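Local coordinates for structural protein VP1 (Trichodysplasia spinulosa-associated polyomavirus, PDB 4U60), which forms the pentameric building block of the viral coat and binds sialylated glycans, such as the GM1 oligosaccharide, probably to attach the virus to host glycolipids, at residues Ile25-Asn30 with Phe269-Arg274; Thr70-Leu75 with Gly241-Cys246; Ser94-Val99 with Thr222-Leu227; Met132-Gly137 with Glu199-Tyr204. All blocks are in the same frame, centred on the assembly; numbering follows the deposited sequence.

Contact 1: residues Ile25-Asn30 with Phe269-Arg274; sequences IELYLN and FNILLR
L27 and F269 are an antiparallel hydrogen-bonded pair, and their side chains pass obliquely over one face of the sheet. The L27 methyl CD2 lies 3.8 Å from F269 CB. L27 O lies at the edge of the F269 ring, near its plane. L29 reaches the same ring obliquely, its CD1 4.0 Å from F269 CE1. At the other end I25 CG1 touches L273 CD1 at 3.9 Å. On the opposite face E26, extended with CG anti to its backbone N (chi1 -176°), passes N270 at a slant, carboxylate and amide planes 84° apart. Its OE1 bonds to the hydroxyl of Y268. Four backbone bonds join the strands, among them I271 N to I25 O at 2.8 Å. This is the BI strand pair of the viral jelly roll. Strand 86-99 lies on the other side of strand 269-274. F269 and I271 point into the sandwich and pack on V244 of strand 241-254, in the facing sheet.

Contact 2: residues Thr70-Leu75 with Gly241-Cys246; sequences TARINL and GLYVSC
R72 and Y243 meet on one face of the C–H strand pair of the jelly roll, where strand 70-74 edges the sheet and runs antiparallel to strand 241-246. The backbone supplies four hydrogen bonds, two between A71 and V244 and two between I73 and L242. The bond from I73 N to L242 O is the shortest, 2.7 Å and nearly straight at 173°. The apolar contacts lie on the inner face. L75 CD2 approaches L242 CB at 4.1 Å, and I73 and L75 also rest on I25 of strand 12-29. On the outer face R72, extended from CG to NE, slants over the Y243 ring, its guanidinium plane nearly perpendicular to it (89°). Its CG sits over the ring, 4.1 Å from the Y243 centroid, in a CH-pi contact offset toward the rim. G241 CA lies over one face of the R72 guanidinium. A water bridges the two side chains, accepting from R72 NH2 at 2.7 Å and lying 2.9 Å from Y243 OH. Y243 has a second conformer, so these details are less certain. Further along the same face, T70 OG1 is anti to its backbone N (chi1 -164°) and forms a hydrogen bond of 2.9 Å with S245 OG.

Contact 3: residues Ser94-Val99 with Thr222-Leu227; sequences SVKTEV and TVTTVL
V223 O and T225 OG1 on one segment and T97 N on the other grip a single water. The water donates to V223 O at 3.0 Å and accepts from T97 N at 3.1 Å. T225 OG1 lies 3.0 Å from it, and a fourth bond, to V95 O, is weak. Beside the water T225 N bonds to V95 O at 2.8 Å, and V95 N returns a bond to T225 O. The side chains of V95 and T225 lie side by side and point the same way. V95 CG1 stands between its backbone N and carbonyl carbon (chi1 57°), and touches T225 CB at 3.8 Å. This short pairing is the D–G edge of the jelly-roll sheet that also holds strand 260-279. L227 packs against S94 and V95, with its CD2 4.0 Å from V95 CG1. On the other face K96 passes T224 obliquely, with its CG 3.6 Å from T224 OG1. Beyond CG the chain bends at chi3, and NZ bonds to N221 O. S94 CB meets T224 CG2 at 3.7 Å.

Contact 4: residues Met132-Gly137 with Glu199-Tyr204; sequences MFAVGG and ENTRYY. With EDO (1,2-ethanediol), chain S.
F133 and V135 pair antiparallel with Y204 and R202 through four backbone hydrogen bonds, and a fifth, from G137 N to N200 O, extends the pairing past the strand end. The F133 and Y204 rings are near parallel, with planes 23° apart. They are strongly offset, with centroids 4.8 Å apart. Y204 CD1 lies over the F133 face, 3.4 Å from F133 CZ. On the other face of the sheet A134 CB packs against Y203 CB at 3.7 Å. T201 OG1 comes within 3.4 Å of G136 CA. The R202 side chain bends at chi2 (-59°), which places CD, and its guanidinium ends beside L227 and an ethanediol. Its NE bonds to L227 O, and its NH2 to O1 of the ethanediol at 2.8 Å. The other hydroxyl of that ethanediol, O2, donates to N200 OD1 at 2.9 Å. The molecule probably comes from the crystallisation liquor. N200 OD1 also accepts from L236 N. Y203 OH bonds to E98 of a neighbouring subunit, and Y204 pairs in an antiparallel sheet with a strand of that subunit. This is the E–F pair of the jelly roll, at the edge where the sheet runs on into the neighbouring subunit of the same pentamer.

From the N terminus the chain passes through 25-30, 70-75, 94-99 and 132-137, then returns through 199-204, 222-227, 241-246 and 269-274. Each return segment pairs in reverse order, so the contacts nest and none cross. Contact 4 closes the innermost loop. Contact 3 encloses it, contact 2 encloses both, and contact 1 encloses all. Contacts 1 and 3 belong to one sheet of the jelly roll, joined where strand 260-279 borders strand 86-99. Contacts 2 and 4 belong to the other, joined where strand 241-254 borders strand 129-136. Side chains of F269, I271, V244 and V135 pack the two sheets together. Contacts 1, 3 and 4 also reach neighbouring subunits.

Contact 1: residues Ile25-Asn30 with Phe269-Arg274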
loop_
_atom_site.group_PDB
_atom_site.type_symbol
_atom_site.label_atom_id
_atom_site.label_comp_id
_atom_site.label_asym_id
_atom_site.label_seq_id
_atom_site.Cartn_x
_atom_site.Cartn_y
_atom_site.Cartn_z
ATOM N N ILE C 25 -10.532 -19.271 -25.560
ATOM C CA ILE C 25 -11.037 -18.133 -26.293
ATOM C C ILE C 25 -10.117 -16.966 -25.964
ATOM O O ILE C 25 -9.863 -16.673 -24.792
ATOM C CB ILE C 25 -12.476 -17.782 -25.845
ATOM C CG1 ILE C 25 -13.451 -18.875 -26.290
ATOM C CG2 ILE C 25 -12.902 -16.399 -26.353
ATOM C CD1 ILE C 25 -13.597 -19.021 -27.786
ATOM N N GLU C 26 -9.645 -16.299 -26.999
ATOM C CA GLU C 26 -8.810 -15.137 -26.840
ATOM C C GLU C 26 -9.499 -13.966 -27.520
ATOM O O GLU C 26 -10.014 -14.088 -28.631
ATOM C CB GLU C 26 -7.459 -15.449 -27.473
ATOM C CG GLU C 26 -6.421 -14.384 -27.333
ATOM C CD GLU C 26 -5.115 -14.808 -27.976
ATOM O OE1 GLU C 26 -4.088 -14.824 -27.278
ATOM O OE2 GLU C 26 -5.101 -15.143 -29.179
ATOM N N LEU C 27 -9.535 -12.831 -26.845
ATOM C CA LEU C 27 -10.118 -11.629 -27.427
ATOM C C LEU C 27 -9.577 -10.406 -26.744
ATOM O O LEU C 27 -8.945 -10.497 -25.696
ATOM C CB LEU C 27 -11.637 -11.635 -27.301
ATOM C CG LEU C 27 -12.177 -11.386 -25.895
ATOM C CD1 LEU C 27 -13.510 -10.652 -25.893
ATOM C CD2 LEU C 27 -12.323 -12.720 -25.166
ATOM N N TYR C 28 -9.821 -9.255 -27.350
ATOM C CA TYR C 28 -9.601 -7.979 -26.678
ATOM C C TYR C 28 -10.852 -7.135 -26.850
ATOM O O TYR C 28 -11.653 -7.351 -27.789
ATOM C CB TYR C 28 -8.348 -7.247 -27.225
ATOM C CG TYR C 28 -8.473 -6.876 -28.693
ATOM C CD1 TYR C 28 -9.056 -5.671 -29.083
ATOM C CD2 TYR C 28 -8.070 -7.751 -29.682
ATOM C CE1 TYR C 28 -9.208 -5.349 -30.430
ATOM C CE2 TYR C 28 -8.222 -7.446 -31.031
ATOM C CZ TYR C 28 -8.803 -6.238 -31.399
ATOM O OH TYR C 28 -8.948 -5.951 -32.745
ATOM N N LEU C 29 -11.034 -6.197 -25.931
ATOM C CA LEU C 29 -12.077 -5.195 -26.040
ATOM C C LEU C 29 -11.456 -3.809 -25.989
ATOM O O LEU C 29 -10.724 -3.482 -25.059
ATOM C CB LEU C 29 -13.095 -5.344 -24.907
ATOM C CG LEU C 29 -13.926 -6.633 -24.955
ATOM C CD1 LEU C 29 -14.745 -6.749 -23.681
ATOM C CD2 LEU C 29 -14.823 -6.687 -26.186
ATOM N N ASN C 30 -11.763 -3.005 -27.005
ATOM C CA ASN C 30 -11.368 -1.616 -26.985
ATOM C C ASN C 30 -12.259 -0.796 -26.065
ATOM O O ASN C 30 -13.422 -1.120 -25.817
ATOM C CB ASN C 30 -11.322 -1.021 -28.392
ATOM C CG ASN C 30 -9.991 -1.270 -29.074
ATOM O OD1 ASN C 30 -8.935 -0.947 -28.528
ATOM N ND2 ASN C 30 -10.026 -1.870 -30.240
ATOM N N PHE C 269 -8.071 -10.725 -22.993
ATOM C CA PHE C 269 -8.538 -11.884 -22.251
ATOM C C PHE C 269 -8.128 -13.175 -22.934
ATOM O O PHE C 269 -8.245 -13.297 -24.148
ATOM C CB PHE C 269 -10.073 -11.921 -22.168
ATOM C CG PHE C 269 -10.716 -10.688 -21.602
ATOM C CD1 PHE C 269 -10.984 -9.599 -22.423
ATOM C CD2 PHE C 269 -11.136 -10.644 -20.270
ATOM C CE1 PHE C 269 -11.636 -8.481 -21.936
ATOM C CE2 PHE C 269 -11.769 -9.500 -19.781
ATOM C CZ PHE C 269 -12.001 -8.435 -20.630
ATOM N N ASN C 270 -7.702 -14.140 -22.131
ATOM C CA ASN C 270 -7.501 -15.512 -22.584
ATOM C C ASN C 270 -8.217 -16.409 -21.592
ATOM O O ASN C 270 -7.803 -16.533 -20.442
ATOM C CB ASN C 270 -6.009 -15.863 -22.677
ATOM C CG ASN C 270 -5.763 -17.241 -23.282
ATOM O OD1 ASN C 270 -5.335 -17.364 -24.431
ATOM N ND2 ASN C 270 -6.034 -18.282 -22.512
ATOM N N ILE C 271 -9.305 -17.012 -22.044
ATOM C CA ILE C 271 -10.195 -17.768 -21.183
ATOM C C ILE C 271 -10.134 -19.252 -21.531
ATOM O O ILE C 271 -10.267 -19.638 -22.692
ATOM C CB ILE C 271 -11.642 -17.244 -21.314
ATOM C CG1 ILE C 271 -11.689 -15.770 -20.905
ATOM C CG2 ILE C 271 -12.589 -18.093 -20.490
ATOM C CD1 ILE C 271 -12.878 -15.009 -21.420
ATOM N N LEU C 272 -9.907 -20.069 -20.513
ATOM C CA LEU C 272 -9.877 -21.517 -20.650
ATOM C C LEU C 272 -11.237 -22.065 -20.295
ATOM O O LEU C 272 -11.772 -21.713 -19.251
ATOM C CB LEU C 272 -8.822 -22.090 -19.708
ATOM C CG LEU C 272 -8.676 -23.604 -19.715
ATOM C CD1 LEU C 272 -8.023 -24.050 -21.006
ATOM C CD2 LEU C 272 -7.871 -24.068 -18.506
ATOM N N LEU C 273 -11.792 -22.921 -21.159
ATOM C CA LEU C 273 -13.101 -23.547 -20.905
ATOM C C LEU C 273 -13.017 -25.043 -21.057
ATOM O O LEU C 273 -12.163 -25.563 -21.796
ATOM C CB LEU C 273 -14.187 -23.025 -21.846
ATOM C CG LEU C 273 -14.388 -21.511 -21.811
ATOM C CD1 LEU C 273 -13.696 -20.891 -23.014
ATOM C CD2 LEU C 273 -15.848 -21.125 -21.815
ATOM N N ARG C 274 -13.918 -25.733 -20.367
ATOM C CA ARG C 274 -13.955 -27.173 -20.370
ATOM C C ARG C 274 -15.390 -27.641 -20.512
ATOM O O ARG C 274 -16.328 -26.918 -20.173
ATOM C CB ARG C 274 -13.333 -27.746 -19.093
ATOM C CG ARG C 274 -14.127 -27.493 -17.821
ATOM C CD ARG C 274 -13.409 -28.022 -16.598
ATOM N NE ARG C 274 -14.088 -27.649 -15.359
ATOM C CZ ARG C 274 -13.549 -27.727 -14.134
ATOM N NH1 ARG C 274 -12.315 -28.170 -13.958
ATOM N NH2 ARG C 274 -14.249 -27.370 -13.072
#

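Contact 2: residues Thr70-Leu75 with Gly241-Cys246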
loop_
_atom_site.group_PDB
_atom_site.type_symbol
_atom_site.label_atom_id
_atom_site.label_comp_id
_atom_site.label_asym_id
_atom_site.label_seq_id
_atom_site.Cartn_x
_atom_site.Cartn_y
_atom_site.Cartn_z
ATOM N N THR C 70 -18.338 -4.655 -23.897
ATOM C CA THR C 70 -18.850 -6.004 -23.744
ATOM C C THR C 70 -18.921 -6.731 -25.090
ATOM O O THR C 70 -19.037 -6.122 -26.158
ATOM C CB THR C 70 -20.235 -6.013 -23.054
ATOM O OG1 THR C 70 -20.550 -7.335 -22.590
ATOM C CG2 THR C 70 -21.334 -5.528 -23.986
ATOM N N ALA C 71 -18.827 -8.048 -25.004
ATOM C CA ALA C 71 -18.994 -8.924 -26.167
ATOM C C ALA C 71 -19.564 -10.256 -25.730
ATOM O O ALA C 71 -19.328 -10.714 -24.594
ATOM C CB ALA C 71 -17.662 -9.168 -26.869
ATOM N N ARG C 72 -20.336 -10.861 -26.625
ATOM C CA ARG C 72 -20.741 -12.244 -26.516
ATOM C C ARG C 72 -19.931 -13.000 -27.544
ATOM O O ARG C 72 -19.984 -12.676 -28.741
ATOM C CB ARG C 72 -22.223 -12.418 -26.825
ATOM C CG ARG C 72 -22.676 -13.863 -26.810
ATOM C CD ARG C 72 -24.101 -14.001 -27.339
ATOM N NE ARG C 72 -24.564 -15.373 -27.224
ATOM C CZ ARG C 72 -24.228 -16.352 -28.050
ATOM N NH1 ARG C 72 -23.428 -16.121 -29.092
ATOM N NH2 ARG C 72 -24.717 -17.578 -27.846
ATOM N N ILE C 73 -19.203 -14.014 -27.095
ATOM C CA ILE C 73 -18.421 -14.845 -28.005
ATOM C C ILE C 73 -19.139 -16.175 -28.219
ATOM O O ILE C 73 -19.527 -16.845 -27.268
ATOM C CB ILE C 73 -17.004 -15.133 -27.454
ATOM C CG1 ILE C 73 -16.257 -13.839 -27.115
ATOM C CG2 ILE C 73 -16.215 -15.997 -28.430
ATOM C CD1 ILE C 73 -16.081 -12.844 -28.222
ATOM N N ASN C 74 -19.294 -16.547 -29.484
ATOM C CA ASN C 74 -19.894 -17.817 -29.857
ATOM C C ASN C 74 -18.930 -18.945 -29.638
ATOM O O ASN C 74 -17.830 -18.928 -30.191
ATOM C CB ASN C 74 -20.251 -17.813 -31.337
ATOM C CG ASN C 74 -21.381 -16.880 -31.637
ATOM O OD1 ASN C 74 -22.472 -17.029 -31.077
ATOM N ND2 ASN C 74 -21.140 -15.904 -32.498
ATOM N N LEU C 75 -19.341 -19.927 -28.856
ATOM C CA LEU C 75 -18.527 -21.085 -28.577
ATOM C C LEU C 75 -18.921 -22.230 -29.500
ATOM O O LEU C 75 -20.016 -22.230 -30.083
ATOM C CB LEU C 75 -18.693 -21.512 -27.131
ATOM C CG LEU C 75 -18.334 -20.431 -26.105
ATOM C CD1 LEU C 75 -18.680 -20.912 -24.707
ATOM C CD2 LEU C 75 -16.880 -20.012 -26.202
ATOM N N GLY C 241 -22.763 -19.325 -25.396
ATOM C CA GLY C 241 -22.277 -17.946 -25.475
ATOM C C GLY C 241 -21.448 -17.637 -24.250
ATOM O O GLY C 241 -21.859 -17.951 -23.134
ATOM N N LEU C 242 -20.299 -17.022 -24.465
ATOM C CA LEU C 242 -19.417 -16.559 -23.384
ATOM C C LEU C 242 -19.496 -15.051 -23.368
ATOM O O LEU C 242 -19.312 -14.400 -24.395
ATOM C CB LEU C 242 -17.990 -16.999 -23.679
ATOM C CG LEU C 242 -16.881 -16.499 -22.759
ATOM C CD1 LEU C 242 -17.100 -17.015 -21.347
ATOM C CD2 LEU C 242 -15.536 -16.943 -23.316
ATOM N N TYR C 243 -19.700 -14.487 -22.186
ATOM C CA TYR C 243 -19.897 -13.054 -22.056
ATOM C C TYR C 243 -18.738 -12.430 -21.299
ATOM O O TYR C 243 -18.428 -12.856 -20.183
ATOM C CB TYR C 243 -21.240 -12.805 -21.360
ATOM C CG TYR C 243 -22.416 -13.403 -22.125
ATOM C CD1 TYR C 243 -22.640 -14.772 -22.150
ATOM C CD2 TYR C 243 -23.277 -12.588 -22.831
ATOM C CE1 TYR C 243 -23.702 -15.306 -22.848
ATOM C CE2 TYR C 243 -24.340 -13.105 -23.532
ATOM C CZ TYR C 243 -24.551 -14.463 -23.529
ATOM O OH TYR C 243 -25.616 -14.948 -24.224
ATOM N N VAL C 244 -18.130 -11.424 -21.922
ATOM C CA VAL C 244 -16.961 -10.745 -21.374
ATOM C C VAL C 244 -17.250 -9.260 -21.360
ATOM O O VAL C 244 -17.717 -8.707 -22.363
ATOM C CB VAL C 244 -15.714 -11.038 -22.231
ATOM C CG1 VAL C 244 -14.496 -10.369 -21.644
ATOM C CG2 VAL C 244 -15.509 -12.546 -22.353
ATOM N N SER C 245 -16.946 -8.614 -20.229
ATOM C CA SER C 245 -17.259 -7.200 -20.073
ATOM C C SER C 245 -16.150 -6.512 -19.316
ATOM O O SER C 245 -15.496 -7.149 -18.494
ATOM C CB SER C 245 -18.571 -7.018 -19.303
ATOM O OG SER C 245 -19.626 -7.803 -19.873
ATOM N N CYS C 246 -15.983 -5.217 -19.537
ATOM C CA CYS C 246 -14.932 -4.495 -18.819
ATOM C C CYS C 246 -15.046 -2.992 -18.940
ATOM O O CYS C 246 -15.848 -2.480 -19.729
ATOM C CB CYS C 246 -13.542 -4.954 -19.278
ATOM S SG CYS C 246 -13.156 -4.617 -21.011
HETATM O O HOH W 1 -26.099 -17.439 -25.544
#

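Contact 3: residues Ser94-Val99 with Thr222-Leu227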
loop_
_atom_site.group_PDB
_atom_site.type_symbol
_atom_site.label_atom_id
_atom_site.label_comp_id
_atom_site.label_asym_id
_atom_site.label_seq_id
_atom_site.Cartn_x
_atom_site.Cartn_y
_atom_site.Cartn_z
ATOM N N SER C 94 -10.924 -20.463 -16.018
ATOM C CA SER C 94 -9.948 -19.441 -15.640
ATOM C C SER C 94 -9.791 -18.422 -16.738
ATOM O O SER C 94 -10.120 -18.685 -17.900
ATOM C CB SER C 94 -8.583 -20.105 -15.353
ATOM O OG SER C 94 -8.062 -20.768 -16.498
ATOM N N VAL C 95 -9.239 -17.264 -16.363
ATOM C CA VAL C 95 -8.955 -16.202 -17.324
ATOM C C VAL C 95 -7.610 -15.572 -16.997
ATOM O O VAL C 95 -7.295 -15.356 -15.822
ATOM C CB VAL C 95 -10.061 -15.129 -17.364
ATOM C CG1 VAL C 95 -10.294 -14.501 -15.986
ATOM C CG2 VAL C 95 -9.747 -14.070 -18.414
ATOM N N LYS C 96 -6.836 -15.297 -18.038
ATOM C CA LYS C 96 -5.661 -14.420 -17.946
ATOM C C LYS C 96 -6.093 -13.131 -18.623
ATOM O O LYS C 96 -6.471 -13.122 -19.785
ATOM C CB LYS C 96 -4.454 -15.037 -18.647
ATOM C CG LYS C 96 -4.067 -16.405 -18.105
ATOM C CD LYS C 96 -2.831 -16.987 -18.776
ATOM C CE LYS C 96 -1.541 -16.343 -18.298
ATOM N NZ LYS C 96 -0.361 -16.771 -19.090
ATOM N N THR C 97 -6.060 -12.030 -17.898
ATOM C CA THR C 97 -6.482 -10.756 -18.475
ATOM C C THR C 97 -5.473 -9.670 -18.129
ATOM O O THR C 97 -4.894 -9.692 -17.032
ATOM C CB THR C 97 -7.917 -10.392 -17.998
ATOM O OG1 THR C 97 -8.348 -9.147 -18.548
ATOM C CG2 THR C 97 -8.027 -10.332 -16.474
ATOM N N GLU C 98 -5.318 -8.709 -19.039
ATOM C CA GLU C 98 -4.340 -7.626 -18.919
ATOM C C GLU C 98 -4.865 -6.388 -19.547
ATOM O O GLU C 98 -5.554 -6.441 -20.574
ATOM C CB GLU C 98 -3.048 -7.924 -19.685
ATOM C CG GLU C 98 -2.329 -9.191 -19.361
ATOM C CD GLU C 98 -1.181 -9.453 -20.317
ATOM O OE1 GLU C 98 -1.041 -10.630 -20.667
ATOM O OE2 GLU C 98 -0.391 -8.524 -20.654
ATOM N N VAL C 99 -4.485 -5.256 -18.956
ATOM C CA VAL C 99 -4.695 -3.958 -19.571
ATOM C C VAL C 99 -3.552 -3.729 -20.541
ATOM O O VAL C 99 -2.387 -3.950 -20.209
ATOM C CB VAL C 99 -4.736 -2.842 -18.520
ATOM C CG1 VAL C 99 -4.813 -1.461 -19.187
ATOM C CG2 VAL C 99 -5.898 -3.058 -17.580
ATOM N N THR C 222 1.622 -13.400 -16.661
ATOM C CA THR C 222 1.923 -14.532 -15.808
ATOM C C THR C 222 0.861 -14.819 -14.757
ATOM O O THR C 222 1.076 -15.709 -13.963
ATOM C CB THR C 222 3.255 -14.289 -15.065
ATOM O OG1 THR C 222 3.128 -13.126 -14.222
ATOM C CG2 THR C 222 4.385 -14.116 -16.072
ATOM N N VAL C 223 -0.255 -14.096 -14.768
ATOM C CA VAL C 223 -1.281 -14.231 -13.714
ATOM C C VAL C 223 -2.576 -14.852 -14.261
ATOM O O VAL C 223 -3.156 -14.354 -15.239
ATOM C CB VAL C 223 -1.600 -12.870 -13.063
ATOM C CG1 VAL C 223 -2.753 -12.987 -12.078
ATOM C CG2 VAL C 223 -0.372 -12.298 -12.363
ATOM N N THR C 224 -3.019 -15.920 -13.608
ATOM C CA THR C 224 -4.248 -16.640 -13.977
ATOM C C THR C 224 -5.282 -16.397 -12.875
ATOM O O THR C 224 -4.985 -16.567 -11.692
ATOM C CB THR C 224 -3.948 -18.128 -14.133
ATOM O OG1 THR C 224 -3.062 -18.321 -15.247
ATOM C CG2 THR C 224 -5.237 -18.930 -14.393
ATOM N N THR C 225 -6.470 -15.966 -13.261
ATOM C CA THR C 225 -7.574 -15.754 -12.319
ATOM C C THR C 225 -8.520 -16.964 -12.425
ATOM O O THR C 225 -9.044 -17.233 -13.488
ATOM C CB THR C 225 -8.348 -14.488 -12.677
ATOM O OG1 THR C 225 -7.456 -13.356 -12.684
ATOM C CG2 THR C 225 -9.484 -14.270 -11.697
ATOM N N VAL C 226 -8.684 -17.699 -11.340
ATOM C CA VAL C 226 -9.558 -18.862 -11.298
ATOM C C VAL C 226 -11.012 -18.385 -11.233
ATOM O O VAL C 226 -11.359 -17.557 -10.395
ATOM C CB VAL C 226 -9.210 -19.756 -10.090
ATOM C CG1 VAL C 226 -10.201 -20.906 -9.957
ATOM C CG2 VAL C 226 -7.787 -20.291 -10.214
ATOM N N LEU C 227 -11.839 -18.899 -12.147
ATOM C CA LEU C 227 -13.258 -18.545 -12.229
ATOM C C LEU C 227 -14.187 -19.557 -11.541
ATOM O O LEU C 227 -15.400 -19.346 -11.456
ATOM C CB LEU C 227 -13.667 -18.354 -13.697
ATOM C CG LEU C 227 -12.949 -17.222 -14.444
ATOM C CD1 LEU C 227 -13.238 -17.341 -15.936
ATOM C CD2 LEU C 227 -13.392 -15.860 -13.934
HETATM O O HOH W 2 -5.525 -12.551 -14.860
#

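Contact 4: residues Met132-Gly137 with Glu199-Tyr204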
loop_
_atom_site.group_PDB
_atom_site.type_symbol
_atom_site.label_atom_id
_atom_site.label_comp_id
_atom_site.label_asym_id
_atom_site.label_seq_id
_atom_site.Cartn_x
_atom_site.Cartn_y
_atom_site.Cartn_z
ATOM N N MET C 132 -12.592 -2.669 -14.140
ATOM C CA MET C 132 -13.374 -3.832 -13.822
ATOM C C MET C 132 -13.443 -4.762 -15.010
ATOM O O MET C 132 -13.263 -4.367 -16.165
ATOM C CB MET C 132 -14.761 -3.441 -13.333
ATOM C CG MET C 132 -15.657 -2.890 -14.417
ATOM S SD MET C 132 -16.500 -4.152 -15.414
ATOM C CE MET C 132 -17.671 -4.905 -14.291
ATOM N N PHE C 133 -13.593 -6.041 -14.703
ATOM C CA PHE C 133 -13.876 -7.006 -15.756
ATOM C C PHE C 133 -14.814 -8.064 -15.192
ATOM O O PHE C 133 -14.939 -8.243 -13.980
ATOM C CB PHE C 133 -12.616 -7.636 -16.371
ATOM C CG PHE C 133 -11.894 -8.592 -15.467
ATOM C CD1 PHE C 133 -10.953 -8.131 -14.559
ATOM C CD2 PHE C 133 -12.157 -9.943 -15.528
ATOM C CE1 PHE C 133 -10.273 -9.000 -13.722
ATOM C CE2 PHE C 133 -11.475 -10.817 -14.673
ATOM C CZ PHE C 133 -10.540 -10.337 -13.778
ATOM N N ALA C 134 -15.515 -8.719 -16.106
ATOM C CA ALA C 134 -16.440 -9.770 -15.754
ATOM C C ALA C 134 -16.422 -10.822 -16.850
ATOM O O ALA C 134 -16.288 -10.503 -18.047
ATOM C CB ALA C 134 -17.832 -9.214 -15.578
ATOM N N VAL C 135 -16.491 -12.073 -16.432
ATOM C CA VAL C 135 -16.611 -13.222 -17.343
ATOM C C VAL C 135 -17.772 -14.067 -16.843
ATOM O O VAL C 135 -17.831 -14.426 -15.667
ATOM C CB VAL C 135 -15.321 -14.067 -17.392
ATOM C CG1 VAL C 135 -15.459 -15.238 -18.378
ATOM C CG2 VAL C 135 -14.118 -13.215 -17.764
ATOM N N GLY C 136 -18.708 -14.376 -17.739
ATOM C CA GLY C 136 -19.867 -15.176 -17.364
ATOM C C GLY C 136 -20.486 -15.938 -18.507
ATOM O O GLY C 136 -20.079 -15.825 -19.661
ATOM N N GLY C 137 -21.475 -16.741 -18.145
ATOM C CA GLY C 137 -22.176 -17.585 -19.095
ATOM C C GLY C 137 -23.483 -16.998 -19.574
ATOM O O GLY C 137 -24.294 -17.696 -20.183
ATOM N N GLU C 199 -25.121 -15.019 -10.471
ATOM C CA GLU C 199 -24.706 -16.311 -9.969
ATOM C C GLU C 199 -23.809 -17.056 -10.984
ATOM O O GLU C 199 -23.011 -17.895 -10.604
ATOM C CB GLU C 199 -25.939 -17.150 -9.626
ATOM C CG GLU C 199 -26.819 -16.515 -8.536
ATOM C CD GLU C 199 -27.929 -15.551 -9.014
ATOM O OE1 GLU C 199 -27.956 -15.103 -10.198
ATOM O OE2 GLU C 199 -28.805 -15.234 -8.145
ATOM N N ASN C 200 -23.941 -16.696 -12.255
ATOM C CA ASN C 200 -23.254 -17.342 -13.340
ATOM C C ASN C 200 -22.235 -16.425 -14.035
ATOM O O ASN C 200 -21.865 -16.665 -15.169
ATOM C CB ASN C 200 -24.325 -17.831 -14.330
ATOM C CG ASN C 200 -23.810 -18.883 -15.286
ATOM O OD1 ASN C 200 -22.976 -19.720 -14.933
ATOM N ND2 ASN C 200 -24.344 -18.867 -16.514
ATOM N N THR C 201 -21.771 -15.398 -13.322
ATOM C CA THR C 201 -20.718 -14.476 -13.773
ATOM C C THR C 201 -19.775 -14.213 -12.614
ATOM O O THR C 201 -20.196 -14.168 -11.464
ATOM C CB THR C 201 -21.330 -13.152 -14.280
ATOM O OG1 THR C 201 -22.074 -13.427 -15.487
ATOM C CG2 THR C 201 -20.279 -12.056 -14.513
ATOM N N ARG C 202 -18.506 -14.024 -12.901
ATOM C CA ARG C 202 -17.573 -13.525 -11.891
ATOM C C ARG C 202 -17.179 -12.129 -12.306
ATOM O O ARG C 202 -16.846 -11.899 -13.466
ATOM C CB ARG C 202 -16.327 -14.397 -11.833
ATOM C CG ARG C 202 -16.602 -15.882 -11.734
ATOM C CD ARG C 202 -17.429 -16.257 -10.507
ATOM N NE ARG C 202 -17.575 -17.700 -10.502
ATOM C CZ ARG C 202 -18.696 -18.376 -10.733
ATOM N NH1 ARG C 202 -19.888 -17.776 -10.871
ATOM N NH2 ARG C 202 -18.617 -19.680 -10.789
ATOM N N TYR C 203 -17.206 -11.187 -11.376
ATOM C CA TYR C 203 -16.752 -9.822 -11.684
ATOM C C TYR C 203 -15.816 -9.288 -10.598
ATOM O O TYR C 203 -15.873 -9.709 -9.441
ATOM C CB TYR C 203 -17.923 -8.833 -11.917
ATOM C CG TYR C 203 -18.887 -8.689 -10.763
ATOM C CD1 TYR C 203 -18.619 -7.831 -9.692
ATOM C CD2 TYR C 203 -20.086 -9.394 -10.749
ATOM C CE1 TYR C 203 -19.518 -7.703 -8.636
ATOM C CE2 TYR C 203 -20.993 -9.273 -9.713
ATOM C CZ TYR C 203 -20.706 -8.437 -8.657
ATOM O OH TYR C 203 -21.588 -8.317 -7.618
ATOM N N TYR C 204 -14.923 -8.401 -11.030
ATOM C CA TYR C 204 -13.858 -7.861 -10.185
ATOM C C TYR C 204 -13.707 -6.423 -10.567
ATOM O O TYR C 204 -13.534 -6.117 -11.740
ATOM C CB TYR C 204 -12.509 -8.591 -10.411
ATOM C CG TYR C 204 -12.625 -10.090 -10.458
ATOM C CD1 TYR C 204 -13.102 -10.731 -11.602
ATOM C CD2 TYR C 204 -12.273 -10.867 -9.377
ATOM C CE1 TYR C 204 -13.240 -12.110 -11.651
ATOM C CE2 TYR C 204 -12.394 -12.262 -9.429
ATOM C CZ TYR C 204 -12.877 -12.868 -10.572
ATOM O OH TYR C 204 -13.010 -14.247 -10.675
HETATM C C1 EDO S . -21.665 -20.821 -11.966
HETATM O O1 EDO S . -21.154 -20.849 -10.628
HETATM C C2 EDO S . -22.547 -22.043 -12.244
HETATM O O2 EDO S . -23.743 -21.668 -12.954
#